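Alpha-glucosidase ([Eubacterium] rectale, PDB 6PNR) probably hydrolyses alpha-glycosidic bonds to sulfoquinovose, the sulfonated sugar of plant sulfolipids, as a family 31 glycoside hydrolase. Local coordinates at residues S184-F190 with Q201-V205. Numbering follows the deposited sequence.
Sequences STAYADF and QIWEV
Residues 184-190 and 201-205 form the open end of an antiparallel beta hairpin, strands 188-194 and 197-202, in the N-terminal beta-sandwich domain, as in other GH31 enzymes. Strands 130-133 and 101-107 flank it. Asp189 and Gln201 are a hydrogen-bonded pair: Asp189 N gives to Gln201 O (2.8 Å) and Gln201 N to Asp189 O (3.0 Å). Ala188 and Ile202 follow as a non-hydrogen-bonded pair, CA-CA 4.4 Å. Trp203 N to Tyr187 O (3.0 Å) carries the ladder past the strand ends. Trp203 (psi 38°) breaks the extended run; Glu204 is extended again. Tyr187 (chi1 t) and Trp203 (chi1 m) stack face to face, the centroids of the tyrosine ring and the six-membered ring 4.0 Å apart, planes at 29°. The extended Gln201 side chain accepts from Trp203 NE1 at OE1 (2.9 Å). Its NE2 gives to a water that also donates to Asp189 O. Asp189 OD2 bonds Asn130 ND2. Ile202 CD1 meets Ala188 CB (3.8 Å). Ser184 OG accepts from Ala186 N (3.0 Å), an ST turn, and donates to Glu204 OE2 (2.6 Å). A second water accepts from Thr185 N and donates to Glu204 OE2. Neutral donors thus meet the Glu204 charge at OE2, with no cationic side chain in either segment.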
# COMPACT_ATOMS: atom_id res chain seq x y z
N SER A 184 24.82 -7.58 -10.64
CA SER A 184 23.61 -8.20 -11.14
C SER A 184 22.67 -7.11 -11.62
O SER A 184 22.63 -6.02 -11.05
CB SER A 184 22.93 -9.04 -10.06
OG SER A 184 21.65 -9.49 -10.49
N THR A 185 21.91 -7.40 -12.68
CA THR A 185 20.84 -6.50 -13.09
C THR A 185 19.47 -7.08 -12.78
O THR A 185 18.47 -6.58 -13.30
CB THR A 185 20.95 -6.12 -14.57
OG1 THR A 185 20.67 -7.27 -15.38
CG2 THR A 185 22.36 -5.59 -14.89
N ALA A 186 19.41 -8.12 -11.94
CA ALA A 186 18.13 -8.63 -11.50
C ALA A 186 17.43 -7.59 -10.62
O ALA A 186 18.05 -6.63 -10.15
CB ALA A 186 18.31 -9.94 -10.72
N TYR A 187 16.13 -7.79 -10.41
CA TYR A 187 15.46 -7.09 -9.32
C TYR A 187 16.24 -7.31 -8.04
O TYR A 187 16.70 -8.41 -7.76
CB TYR A 187 14.02 -7.61 -9.15
CG TYR A 187 13.23 -6.93 -8.05
CD1 TYR A 187 13.37 -7.31 -6.72
CD2 TYR A 187 12.35 -5.89 -8.35
CE1 TYR A 187 12.63 -6.67 -5.70
CE2 TYR A 187 11.61 -5.26 -7.35
CZ TYR A 187 11.75 -5.66 -6.03
OH TYR A 187 11.03 -5.03 -5.04
N ALA A 188 16.40 -6.24 -7.27
CA ALA A 188 17.00 -6.34 -5.95
C ALA A 188 16.22 -5.46 -4.98
O ALA A 188 15.40 -4.64 -5.38
CB ALA A 188 18.49 -5.95 -5.96
N ASP A 189 16.49 -5.66 -3.69
CA ASP A 189 15.89 -4.83 -2.65
C ASP A 189 16.91 -4.70 -1.52
O ASP A 189 17.17 -5.67 -0.81
CB ASP A 189 14.58 -5.45 -2.14
CG ASP A 189 13.81 -4.54 -1.18
OD1 ASP A 189 14.37 -3.53 -0.70
OD2 ASP A 189 12.62 -4.83 -0.90
N PHE A 190 17.49 -3.50 -1.38
CA PHE A 190 18.53 -3.24 -0.39
C PHE A 190 17.86 -2.73 0.88
O PHE A 190 17.30 -1.63 0.90
CB PHE A 190 19.56 -2.24 -0.91
CG PHE A 190 20.56 -2.82 -1.89
CD1 PHE A 190 20.24 -3.94 -2.65
CD2 PHE A 190 21.82 -2.26 -2.03
CE1 PHE A 190 21.15 -4.48 -3.54
CE2 PHE A 190 22.74 -2.79 -2.92
CZ PHE A 190 22.41 -3.90 -3.67
N GLN A 201 18.72 -8.21 -0.86
CA GLN A 201 17.93 -9.25 -1.51
C GLN A 201 18.10 -9.15 -3.03
O GLN A 201 17.94 -8.07 -3.60
CB GLN A 201 16.45 -9.11 -1.15
CG GLN A 201 15.57 -10.14 -1.85
CD GLN A 201 14.07 -9.95 -1.60
OE1 GLN A 201 13.24 -10.63 -2.20
NE2 GLN A 201 13.73 -9.03 -0.71
N ILE A 202 18.43 -10.27 -3.67
CA ILE A 202 18.65 -10.35 -5.11
C ILE A 202 17.78 -11.45 -5.68
O ILE A 202 17.69 -12.54 -5.10
CB ILE A 202 20.14 -10.62 -5.45
CG1 ILE A 202 21.09 -9.86 -4.52
CG2 ILE A 202 20.41 -10.25 -6.90
CD1 ILE A 202 21.08 -8.35 -4.69
N TRP A 203 17.14 -11.20 -6.83
CA TRP A 203 16.25 -12.22 -7.41
C TRP A 203 16.99 -13.12 -8.40
O TRP A 203 16.45 -13.53 -9.44
CB TRP A 203 15.03 -11.57 -8.06
CG TRP A 203 14.05 -11.08 -7.03
CD1 TRP A 203 14.24 -11.02 -5.68
CD2 TRP A 203 12.71 -10.61 -7.27
NE1 TRP A 203 13.10 -10.52 -5.06
CE2 TRP A 203 12.16 -10.26 -6.02
CE3 TRP A 203 11.94 -10.43 -8.42
CZ2 TRP A 203 10.87 -9.74 -5.89
CZ3 TRP A 203 10.66 -9.90 -8.29
CH2 TRP A 203 10.14 -9.57 -7.03
N GLU A 204 18.24 -13.43 -8.06
CA GLU A 204 19.08 -14.45 -8.69
C GLU A 204 20.27 -14.64 -7.76
O GLU A 204 20.51 -13.83 -6.87
CB GLU A 204 19.54 -14.03 -10.08
CG GLU A 204 20.72 -13.06 -10.06
CD GLU A 204 21.26 -12.76 -11.44
OE1 GLU A 204 20.88 -13.48 -12.39
OE2 GLU A 204 22.04 -11.79 -11.58
N VAL A 205 21.01 -15.72 -7.98
CA VAL A 205 22.32 -15.82 -7.35
C VAL A 205 23.26 -14.89 -8.11
O VAL A 205 23.53 -15.13 -9.29
CB VAL A 205 22.84 -17.26 -7.34
CG1 VAL A 205 24.24 -17.31 -6.74
CG2 VAL A 205 21.87 -18.18 -6.57
O HOH W 1 22.34 -9.92 -13.67
O HOH W 2 15.11 -6.97 0.95